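Local coordinates for particle-associated glycoside hydrolase (Acinetobacter phage Fri1, PDB 6C72) that depolymerises the capsular polysaccharide of Acinetobacter baumannii as the trimeric tailspike of the phage, degrading the host capsule during virus entry, at the interface of chains A and B. Numbering follows the deposited sequence. Chains: chain A/B, Particle-associated glycoside hydrolase.

Contact 1: the interface of chains A and B. Residues chain A 342-343; chain B 377-378, 402, 404, 427.
A:Pro342, in a loop of chain A, sets its ring against the carboxylate of B:Glu378 and hands its backbone carbonyl to the hydroxyl of B:Thr402. With 68 Å² hidden it carries the greater part of chain A's side of the patch; A:Thr343 adds 20 Å² and B:Glu378 gives 19 Å² from the partner. The ring touches through CB and CG: A:Pro342 CB lies 3.4 Å from B:Glu378 CD, and both ring carbons lean on the same carboxylate oxygen, OE2. B:Glu378 rises from the short strand 378-379 with CG anti to its carbonyl carbon (chi1 -59°) and the chain extended beyond, which raises the acid to the level of the proline. Its other oxygen is held from within chain B, where the indole nitrogen B:Trp404 NE1 donates to B:Glu378 OE1 at 2.9 Å. That bond lies close to the ring plane of the tryptophan and reaches the oxygen on its anti side, so the indole helps fix the rotation of the carboxylate under the proline. The six-membered part of the indole also approaches the loop, B:Trp404 CZ2 standing 4.0 Å from A:Pro342 CA, while the methyl CG2 of B:Thr402 covers one ring face. On the same threonine, OG1 donates to A:Pro342 O over 2.7 Å, tilted 31° from the carbonyl plane. B:Arg427 NH1 is near that oxygen too, but its N-H points elsewhere; the guanidinium instead turns a face towards A:Thr343 C, with B:Arg427 CZ 4.1 Å from it. Beside the proline, A:Thr343 brings its methyl CG2 within 3.8 Å of B:Thr402 OG1. Chain B thus receives the loop carrying A:Pro342 and A:Thr343 on a surface braced by the B:Trp404-B:Glu378 bond, and the site probably helps hold neighbouring subunits of the tailspike trimer together.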
loop_
_atom_site.group_PDB
_atom_site.type_symbol
_atom_site.label_atom_id
_atom_site.label_comp_id
_atom_site.label_asym_id
_atom_site.label_seq_id
_atom_site.Cartn_x
_atom_site.Cartn_y
_atom_site.Cartn_z
ATOM N N PRO A 342 11.723 16.070 -4.636
ATOM C CA PRO A 342 12.895 15.364 -5.186
ATOM C C PRO A 342 12.597 14.530 -6.423
ATOM O O PRO A 342 13.463 14.426 -7.305
ATOM C CB PRO A 342 13.354 14.482 -4.020
ATOM C CG PRO A 342 12.119 14.346 -3.128
ATOM C CD PRO A 342 11.410 15.655 -3.259
ATOM N N THR A 343 11.420 13.923 -6.526
ATOM C CA THR A 343 11.119 13.112 -7.699
ATOM C C THR A 343 10.195 13.794 -8.693
ATOM O O THR A 343 10.018 13.277 -9.799
ATOM C CB THR A 343 10.500 11.769 -7.301
ATOM O OG1 THR A 343 9.150 11.981 -6.864
ATOM C CG2 THR A 343 11.324 11.083 -6.213
ATOM N N CYS B 377 12.178 6.778 -4.786
ATOM C CA CYS B 377 13.481 6.754 -4.152
ATOM C C CYS B 377 14.428 7.730 -4.846
ATOM O O CYS B 377 14.212 8.134 -5.988
ATOM C CB CYS B 377 14.065 5.336 -4.170
ATOM S SG CYS B 377 13.139 4.149 -3.145
ATOM N N GLU B 378 15.481 8.122 -4.123
ATOM C CA GLU B 378 16.513 9.013 -4.646
ATOM C C GLU B 378 17.843 8.274 -4.700
ATOM O O GLU B 378 18.215 7.577 -3.751
ATOM C CB GLU B 378 16.679 10.268 -3.781
ATOM C CG GLU B 378 15.447 11.116 -3.617
ATOM C CD GLU B 378 15.710 12.350 -2.768
ATOM O OE1 GLU B 378 16.728 13.033 -2.986
ATOM O OE2 GLU B 378 14.914 12.615 -1.843
ATOM N N THR B 402 14.400 9.315 -8.672
ATOM C CA THR B 402 15.340 10.286 -9.213
ATOM C C THR B 402 16.747 9.714 -9.175
ATOM O O THR B 402 17.191 9.213 -8.136
ATOM C CB THR B 402 15.296 11.603 -8.448
ATOM O OG1 THR B 402 14.026 12.212 -8.669
ATOM C CG2 THR B 402 16.404 12.550 -8.942
ATOM N N TRP B 404 20.137 11.290 -9.382
ATOM C CA TRP B 404 20.734 12.616 -9.359
ATOM C C TRP B 404 22.012 12.677 -10.187
ATOM O O TRP B 404 22.379 13.751 -10.675
ATOM C CB TRP B 404 21.015 13.029 -7.922
ATOM C CG TRP B 404 19.793 13.299 -7.100
ATOM C CD1 TRP B 404 19.378 12.612 -5.978
ATOM C CD2 TRP B 404 18.826 14.332 -7.313
ATOM N NE1 TRP B 404 18.228 13.158 -5.496
ATOM C CE2 TRP B 404 17.863 14.217 -6.286
ATOM C CE3 TRP B 404 18.676 15.336 -8.273
ATOM C CZ2 TRP B 404 16.761 15.076 -6.190
ATOM C CZ3 TRP B 404 17.586 16.183 -8.182
ATOM C CH2 TRP B 404 16.640 16.051 -7.139
ATOM N N ARG B 427 12.934 10.625 -12.854
ATOM C CA ARG B 427 13.649 11.851 -13.169
ATOM C C ARG B 427 15.115 11.473 -13.310
ATOM O O ARG B 427 15.754 11.081 -12.331
ATOM C CB ARG B 427 13.425 12.897 -12.079
ATOM C CG ARG B 427 14.388 14.073 -12.123
ATOM C CD ARG B 427 14.170 15.020 -10.951
ATOM N NE ARG B 427 13.014 15.886 -11.164
ATOM C CZ ARG B 427 12.553 16.733 -10.249
ATOM N NH1 ARG B 427 13.151 16.812 -9.064
ATOM N NH2 ARG B 427 11.504 17.503 -10.516
#

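Contact 2: the interface of chains A and B. Residues chain A 227-228, 256; chain B 233, 260-261, 283-284.
The loop holding A:Asp227 and A:Ser228 and the start of strand 255-260 of chain A face the ends of strands 255-260 and 277-283 of chain B, with the turn residues B:Asn261 and B:Asn284 that follow them and the loop residue B:Trp233. A:Asn256 hides 64 Å², the largest area of the residues here. Its CG is anti to the backbone N (chi1 -169°), which carries the amide towards chain B, where A:Asn256 ND2 donates to B:Glu260 OE2 at 3.2 Å. The bond runs in the amide plane and takes the anti lone pair of an acid carried on an extended side chain; amide and carboxylate planes stand 65° apart. The same amide nitrogen also donates to A:Ser228 OG within its own chain, 3.1 Å away. That hydroxyl can in turn donate across the interface to B:Asn261 OD1 at 3.2 Å, tilted from the carbonyl plane, or within its chain to A:Asp227 OD2 from above the carboxylate, its one hydrogen being shared or alternating. B:Asn261 OD1 also accepts from B:Asn284 ND2 at 2.9 Å, a donor lying almost in line with the C=O bond. This bond, with the serine when it donates here, should restrain the rotation of the amide of B:Asn261, whose CB lies over the centre of one face of the B:Trp233 indole. B:Lys283 CD passes the amide oxygen A:Asn256 OD1 at 3.4 Å, and B:Asn284 CB makes an apolar contact with A:Asn256 CG. In the fold, the site lies where successive parallel coils of the beta-helix expected of a tailspike turn towards the neighbouring subunit, with asparagines directly following strands 255-260 and 277-283.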
loop_
_atom_site.group_PDB
_atom_site.type_symbol
_atom_site.label_atom_id
_atom_site.label_comp_id
_atom_site.label_asym_id
_atom_site.label_seq_id
_atom_site.Cartn_x
_atom_site.Cartn_y
_atom_site.Cartn_z
ATOM N N ASP A 227 10.619 16.699 14.004
ATOM C CA ASP A 227 10.632 15.422 13.309
ATOM C C ASP A 227 9.932 14.357 14.143
ATOM O O ASP A 227 10.001 14.373 15.371
ATOM C CB ASP A 227 12.083 15.002 13.027
ATOM C CG ASP A 227 12.180 13.813 12.124
ATOM O OD1 ASP A 227 11.823 13.919 10.922
ATOM O OD2 ASP A 227 12.594 12.747 12.643
ATOM N N SER A 228 9.259 13.429 13.459
ATOM C CA SER A 228 8.603 12.265 14.078
ATOM C C SER A 228 7.645 12.673 15.201
ATOM O O SER A 228 7.729 12.204 16.336
ATOM C CB SER A 228 9.625 11.251 14.589
ATOM O OG SER A 228 10.380 10.710 13.520
ATOM N N ASN A 256 8.025 11.870 8.976
ATOM C CA ASN A 256 7.541 10.738 9.760
ATOM C C ASN A 256 6.468 11.175 10.758
ATOM O O ASN A 256 6.481 10.786 11.927
ATOM C CB ASN A 256 8.711 10.032 10.459
ATOM C CG ASN A 256 8.316 8.710 11.073
ATOM O OD1 ASN A 256 7.436 8.022 10.559
ATOM N ND2 ASN A 256 8.954 8.351 12.181
ATOM N N TRP B 233 13.858 3.697 18.228
ATOM C CA TRP B 233 14.871 4.616 18.739
ATOM C C TRP B 233 16.088 3.872 19.293
ATOM O O TRP B 233 16.520 4.094 20.427
ATOM C CB TRP B 233 14.277 5.548 19.795
ATOM C CG TRP B 233 13.196 6.453 19.279
ATOM C CD1 TRP B 233 11.866 6.347 19.515
ATOM C CD2 TRP B 233 13.364 7.595 18.419
ATOM N NE1 TRP B 233 11.186 7.362 18.878
ATOM C CE2 TRP B 233 12.081 8.142 18.199
ATOM C CE3 TRP B 233 14.470 8.207 17.820
ATOM C CZ2 TRP B 233 11.873 9.266 17.398
ATOM C CZ3 TRP B 233 14.265 9.333 17.037
ATOM C CH2 TRP B 233 12.973 9.847 16.831
ATOM N N GLU B 260 11.563 1.130 13.742
ATOM C CA GLU B 260 11.260 2.516 13.427
ATOM C C GLU B 260 12.243 3.413 14.171
ATOM O O GLU B 260 12.576 3.145 15.329
ATOM C CB GLU B 260 9.797 2.884 13.794
ATOM C CG GLU B 260 9.330 4.252 13.252
ATOM C CD GLU B 260 7.868 4.590 13.600
ATOM O OE1 GLU B 260 7.118 3.687 14.028
ATOM O OE2 GLU B 260 7.460 5.764 13.449
ATOM N N ASN B 261 12.706 4.472 13.496
ATOM C CA ASN B 261 13.591 5.464 14.103
ATOM C C ASN B 261 14.878 4.823 14.613
ATOM O O ASN B 261 15.432 5.227 15.636
ATOM C CB ASN B 261 12.889 6.231 15.232
ATOM C CG ASN B 261 11.699 7.024 14.737
ATOM O OD1 ASN B 261 11.829 7.825 13.810
ATOM N ND2 ASN B 261 10.529 6.804 15.343
ATOM N N LYS B 283 10.881 1.506 8.984
ATOM C CA LYS B 283 10.337 2.822 8.689
ATOM C C LYS B 283 11.206 3.882 9.347
ATOM O O LYS B 283 11.458 3.830 10.556
ATOM C CB LYS B 283 8.888 2.980 9.154
ATOM C CG LYS B 283 8.309 4.301 8.684
ATOM C CD LYS B 283 7.184 4.772 9.579
ATOM C CE LYS B 283 5.828 4.196 9.237
ATOM N NZ LYS B 283 4.831 4.963 10.077
ATOM N N ASN B 284 11.655 4.836 8.537
ATOM C CA ASN B 284 12.460 5.962 8.994
ATOM C C ASN B 284 13.716 5.494 9.730
ATOM O O ASN B 284 14.098 6.045 10.761
ATOM C CB ASN B 284 11.627 6.901 9.860
ATOM C CG ASN B 284 12.233 8.269 9.964
ATOM O OD1 ASN B 284 12.810 8.775 8.996
ATOM N ND2 ASN B 284 12.140 8.877 11.153
#

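Contact 1 and contact 2 lie about 21 Å apart, measured between the centres of their C-alpha atoms, along the same face between chains A and B. They share no residue or strand: contact 2 uses the segments around 227 to 284, contact 1 those from 342 to 427, further along the chain. In contact 1 a loop of chain A meets mainly strand starts of chain B; in contact 2 a loop and a strand start meet strand ends and the turns after them. The interface is not an exact two-fold, as expected of a trimer, and both contacts probably help hold neighbouring subunits together along the spike.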